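Local coordinates for periplasmic binding protein (Veillonella parvula, PDB 4LJS) that probably captures a ligand, likely a metal chelate such as a siderophore, haem or cobalamin, outside the cytoplasmic membrane for uptake by an ABC transporter, at residues T214-D226 and L299-Y311. Residues are numbered along the deposited sequence; the frame is centred on the assembly and turned at random.
Sequences TLAGNIGASLHAD and LLDSIDIVSHGLY. Unlike the reference sequence in segment 299-311: Ser302 (reference Gly).
Tyr311 OH donates to the backbone carbonyl of Leu223, OH to O 2.7 Å, the one hydrogen bond that joins the residue just past helix 299-310 to the end of helix 215-222. The donor lies nearly on the extension of the C=O bond, at a C=O...donor angle of 161°, and the carbonyl oxygen sits at the edge of the phenol ring, in its plane. The Leu223 carbonyl belongs to the end of helix 215-222, which closes in a Schellman motif: His224, with positive phi, is the C' residue, His224 N bonds to Ala221 O, and Ala225 N returns to Gly220 O. That turn brings Ala225 against the C-terminal end of helix 299-310, its CB 3.7 Å from both Leu310 CD1 and Leu310 CD2.

In the C-terminal lobe of this periplasmic binding protein, the two helix axes cross at -52° with a closest approach of 10.0 Å. Val306 and Leu310 also reach strand 196-203, at Phe199 and Ala197, while helix 168-188 offers Thr185 to Leu223, Ser307 and Tyr311.

Leu223 illustrates how one branched side chain can serve several neighbours. With CG anti to its carbonyl carbon (chi1 -71°), it places CD1 against Val306 CG1 at 3.7 Å, and both methyls border Ser307 CB; its own CB rests 3.8 Å from Leu310 CD1. One turn earlier, Ile219 divides its work: CG2 lies 3.9 Å from Val306 CB, whereas CD1 runs on to Leu299 CD1 at 3.6 Å, the two side chains running past one another in opposite senses. The same CD1 touches Ser302 OG at 3.5 Å, a hydroxyl within hydrogen-bonding reach of Ala291 O as well as of Leu299 O. Ser307 OG turns back to its own helix, donating to Ile303 O from the face opposite Ser307 N and accepting from His308 ND1.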
loop_
_atom_site.group_PDB
_atom_site.type_symbol
_atom_site.label_atom_id
_atom_site.label_comp_id
_atom_site.label_asym_id
_atom_site.label_seq_id
_atom_site.Cartn_x
_atom_site.Cartn_y
_atom_site.Cartn_z
ATOM N N THR A 214 3.001 3.188 12.493
ATOM C CA THR A 214 2.757 2.429 11.264
ATOM C C THR A 214 1.504 2.946 10.560
ATOM O O THR A 214 0.643 3.570 11.183
ATOM C CB THR A 214 2.570 0.926 11.531
ATOM O OG1 THR A 214 1.299 0.708 12.165
ATOM C CG2 THR A 214 3.697 0.384 12.405
ATOM N N LEU A 215 1.404 2.685 9.261
ATOM C CA LEU A 215 0.245 3.130 8.503
ATOM C C LEU A 215 -1.050 2.497 9.024
ATOM O O LEU A 215 -2.074 3.175 9.130
ATOM C CB LEU A 215 0.420 2.856 7.009
ATOM C CG LEU A 215 -0.839 3.145 6.178
ATOM C CD1 LEU A 215 -1.234 4.627 6.257
ATOM C CD2 LEU A 215 -0.624 2.723 4.750
ATOM N N ALA A 216 -1.004 1.205 9.354
ATOM C CA ALA A 216 -2.168 0.549 9.942
ATOM C C ALA A 216 -2.605 1.281 11.201
ATOM O O ALA A 216 -3.795 1.500 11.415
ATOM C CB ALA A 216 -1.885 -0.916 10.245
ATOM N N GLY A 217 -1.635 1.665 12.026
ATOM C CA GLY A 217 -1.916 2.437 13.225
ATOM C C GLY A 217 -2.551 3.772 12.867
ATOM O O GLY A 217 -3.540 4.182 13.475
ATOM N N ASN A 218 -1.993 4.440 11.861
ATOM C CA ASN A 218 -2.494 5.748 11.449
ATOM C C ASN A 218 -3.897 5.655 10.865
ATOM O O ASN A 218 -4.695 6.587 10.980
ATOM C CB ASN A 218 -1.535 6.413 10.456
ATOM C CG ASN A 218 -1.944 7.839 10.100
ATOM O OD1 ASN A 218 -2.325 8.125 8.963
ATOM N ND2 ASN A 218 -1.863 8.738 11.073
ATOM N N ILE A 219 -4.205 4.528 10.236
ATOM C CA ILE A 219 -5.547 4.335 9.702
ATOM C C ILE A 219 -6.536 4.212 10.860
ATOM O O ILE A 219 -7.595 4.843 10.847
ATOM C CB ILE A 219 -5.623 3.128 8.769
ATOM C CG1 ILE A 219 -4.795 3.399 7.506
ATOM C CG2 ILE A 219 -7.079 2.808 8.412
ATOM C CD1 ILE A 219 -4.426 2.119 6.723
ATOM N N GLY A 220 -6.169 3.426 11.871
ATOM C CA GLY A 220 -6.946 3.354 13.097
ATOM C C GLY A 220 -7.152 4.713 13.754
ATOM O O GLY A 220 -8.276 5.059 14.123
ATOM N N ALA A 221 -6.074 5.484 13.897
ATOM C CA ALA A 221 -6.156 6.827 14.486
ATOM C C ALA A 221 -6.989 7.788 13.630
ATOM O O ALA A 221 -7.827 8.523 14.150
ATOM C CB ALA A 221 -4.757 7.402 14.721
ATOM N N SER A 222 -6.757 7.785 12.320
ATOM C CA SER A 222 -7.559 8.605 11.411
ATOM C C SER A 222 -9.052 8.331 11.585
ATOM O O SER A 222 -9.874 9.246 11.546
ATOM C CB SER A 222 -7.149 8.370 9.953
ATOM O OG SER A 222 -5.796 8.753 9.764
ATOM N N LEU A 223 -9.390 7.064 11.797
ATOM C CA LEU A 223 -10.780 6.661 11.967
ATOM C C LEU A 223 -11.269 6.819 13.414
ATOM O O LEU A 223 -12.309 6.276 13.795
ATOM C CB LEU A 223 -10.985 5.237 11.448
ATOM C CG LEU A 223 -10.913 5.143 9.914
ATOM C CD1 LEU A 223 -10.660 3.716 9.428
ATOM C CD2 LEU A 223 -12.197 5.682 9.311
ATOM N N HIS A 224 -10.509 7.578 14.200
ATOM C CA HIS A 224 -10.876 7.935 15.572
ATOM C C HIS A 224 -10.922 6.745 16.532
ATOM O O HIS A 224 -11.585 6.801 17.569
ATOM C CB HIS A 224 -12.206 8.692 15.612
ATOM C CG HIS A 224 -12.208 9.830 16.577
ATOM N ND1 HIS A 224 -11.454 10.968 16.381
ATOM C CD2 HIS A 224 -12.843 9.995 17.763
ATOM C CE1 HIS A 224 -11.630 11.788 17.404
ATOM N NE2 HIS A 224 -12.473 11.226 18.250
ATOM N N ALA A 225 -10.220 5.672 16.186
ATOM C CA ALA A 225 -10.146 4.522 17.076
ATOM C C ALA A 225 -9.089 4.741 18.151
ATOM O O ALA A 225 -8.187 5.567 18.003
ATOM C CB ALA A 225 -9.842 3.251 16.295
ATOM N N ASP A 226 -9.211 3.992 19.235
ATOM C CA ASP A 226 -8.197 3.982 20.275
ATOM C C ASP A 226 -7.216 2.852 19.957
ATOM O O ASP A 226 -7.461 1.693 20.294
ATOM C CB ASP A 226 -8.858 3.786 21.645
ATOM C CG ASP A 226 -7.877 3.911 22.796
ATOM O OD1 ASP A 226 -6.764 4.434 22.584
ATOM O OD2 ASP A 226 -8.229 3.494 23.922
ATOM N N LEU A 299 -4.790 1.494 -0.486
ATOM C CA LEU A 299 -5.205 2.077 0.787
ATOM C C LEU A 299 -6.740 2.056 0.937
ATOM O O LEU A 299 -7.264 1.996 2.048
ATOM C CB LEU A 299 -4.680 3.512 0.907
ATOM C CG LEU A 299 -5.064 4.283 2.174
ATOM C CD1 LEU A 299 -4.724 3.484 3.432
ATOM C CD2 LEU A 299 -4.386 5.629 2.203
ATOM N N LEU A 300 -7.453 2.100 -0.187
ATOM C CA LEU A 300 -8.910 2.012 -0.167
ATOM C C LEU A 300 -9.405 0.718 0.482
ATOM O O LEU A 300 -10.389 0.729 1.226
ATOM C CB LEU A 300 -9.482 2.147 -1.582
ATOM C CG LEU A 300 -11.011 2.105 -1.684
ATOM C CD1 LEU A 300 -11.657 3.182 -0.797
ATOM C CD2 LEU A 300 -11.481 2.229 -3.135
ATOM N N ASP A 301 -8.720 -0.391 0.202
ATOM C CA ASP A 301 -9.085 -1.690 0.773
ATOM C C ASP A 301 -8.960 -1.685 2.302
ATOM O O ASP A 301 -9.828 -2.206 3.011
ATOM C CB ASP A 301 -8.214 -2.813 0.188
ATOM C CG ASP A 301 -8.476 -3.060 -1.288
ATOM O OD1 ASP A 301 -7.928 -2.319 -2.129
ATOM O OD2 ASP A 301 -9.219 -4.008 -1.612
ATOM N N SER A 302 -7.871 -1.111 2.808
ATOM C CA SER A 302 -7.660 -1.077 4.251
ATOM C C SER A 302 -8.611 -0.120 4.965
ATOM O O SER A 302 -9.097 -0.439 6.051
ATOM C CB SER A 302 -6.210 -0.766 4.608
ATOM O OG SER A 302 -5.719 0.376 3.937
ATOM N N ILE A 303 -8.876 1.036 4.358
ATOM C CA ILE A 303 -9.882 1.958 4.887
ATOM C C ILE A 303 -11.215 1.240 5.094
ATOM O O ILE A 303 -11.830 1.338 6.154
ATOM C CB ILE A 303 -10.113 3.165 3.955
ATOM C CG1 ILE A 303 -8.933 4.134 4.015
ATOM C CG2 ILE A 303 -11.376 3.913 4.355
ATOM C CD1 ILE A 303 -8.979 5.193 2.927
ATOM N N ASP A 304 -11.647 0.502 4.078
ATOM C CA ASP A 304 -12.897 -0.254 4.144
ATOM C C ASP A 304 -12.901 -1.339 5.217
ATOM O O ASP A 304 -13.860 -1.462 5.982
ATOM C CB ASP A 304 -13.235 -0.864 2.782
ATOM C CG ASP A 304 -13.719 0.177 1.783
ATOM O OD1 ASP A 304 -14.000 1.322 2.201
ATOM O OD2 ASP A 304 -13.823 -0.145 0.582
ATOM N N ILE A 305 -11.831 -2.124 5.274
ATOM C CA ILE A 305 -11.745 -3.193 6.260
ATOM C C ILE A 305 -11.695 -2.636 7.681
ATOM O O ILE A 305 -12.413 -3.104 8.570
ATOM C CB ILE A 305 -10.536 -4.109 6.002
ATOM C CG1 ILE A 305 -10.739 -4.859 4.680
ATOM C CG2 ILE A 305 -10.328 -5.076 7.173
ATOM C CD1 ILE A 305 -9.580 -5.736 4.270
ATOM N N VAL A 306 -10.870 -1.619 7.892
ATOM C CA VAL A 306 -10.728 -1.053 9.222
ATOM C C VAL A 306 -11.992 -0.307 9.682
ATOM O O VAL A 306 -12.463 -0.511 10.803
ATOM C CB VAL A 306 -9.470 -0.182 9.332
ATOM C CG1 VAL A 306 -9.392 0.449 10.703
ATOM C CG2 VAL A 306 -8.228 -1.040 9.069
ATOM N N SER A 307 -12.567 0.521 8.813
ATOM C CA SER A 307 -13.776 1.251 9.185
ATOM C C SER A 307 -14.938 0.283 9.431
ATOM O O SER A 307 -15.701 0.462 10.374
ATOM C CB SER A 307 -14.162 2.284 8.120
ATOM O OG SER A 307 -14.646 1.635 6.948
ATOM N N HIS A 308 -15.055 -0.747 8.596
ATOM C CA HIS A 308 -16.131 -1.718 8.744
ATOM C C HIS A 308 -15.946 -2.572 9.999
ATOM O O HIS A 308 -16.919 -2.888 10.675
ATOM C CB HIS A 308 -16.270 -2.592 7.493
ATOM C CG HIS A 308 -16.904 -1.883 6.331
ATOM N ND1 HIS A 308 -16.585 -0.586 5.983
ATOM C CD2 HIS A 308 -17.836 -2.293 5.437
ATOM C CE1 HIS A 308 -17.293 -0.228 4.925
ATOM N NE2 HIS A 308 -18.062 -1.245 4.576
ATOM N N GLY A 309 -14.700 -2.918 10.319
ATOM C CA GLY A 309 -14.401 -3.646 11.542
ATOM C C GLY A 309 -14.513 -2.807 12.811
ATOM O O GLY A 309 -14.909 -3.308 13.871
ATOM N N LEU A 310 -14.159 -1.527 12.719
ATOM C CA LEU A 310 -14.227 -0.648 13.884
ATOM C C LEU A 310 -15.671 -0.319 14.219
ATOM O O LEU A 310 -16.050 -0.282 15.389
ATOM C CB LEU A 310 -13.452 0.651 13.642
ATOM C CG LEU A 310 -11.927 0.576 13.639
ATOM C CD1 LEU A 310 -11.346 1.921 13.218
ATOM C CD2 LEU A 310 -11.410 0.153 15.014
ATOM N N TYR A 311 -16.484 -0.104 13.187
ATOM C CA TYR A 311 -17.854 0.360 13.398
ATOM C C TYR A 311 -18.939 -0.514 12.753
ATOM O O TYR A 311 -19.613 -0.076 11.825
ATOM C CB TYR A 311 -17.966 1.808 12.914
ATOM C CG TYR A 311 -16.958 2.723 13.575
ATOM C CD1 TYR A 311 -17.148 3.171 14.876
ATOM C CD2 TYR A 311 -15.803 3.125 12.907
ATOM C CE1 TYR A 311 -16.233 4.007 15.485
ATOM C CE2 TYR A 311 -14.875 3.970 13.520
ATOM C CZ TYR A 311 -15.099 4.406 14.806
ATOM O OH TYR A 311 -14.191 5.239 15.432
#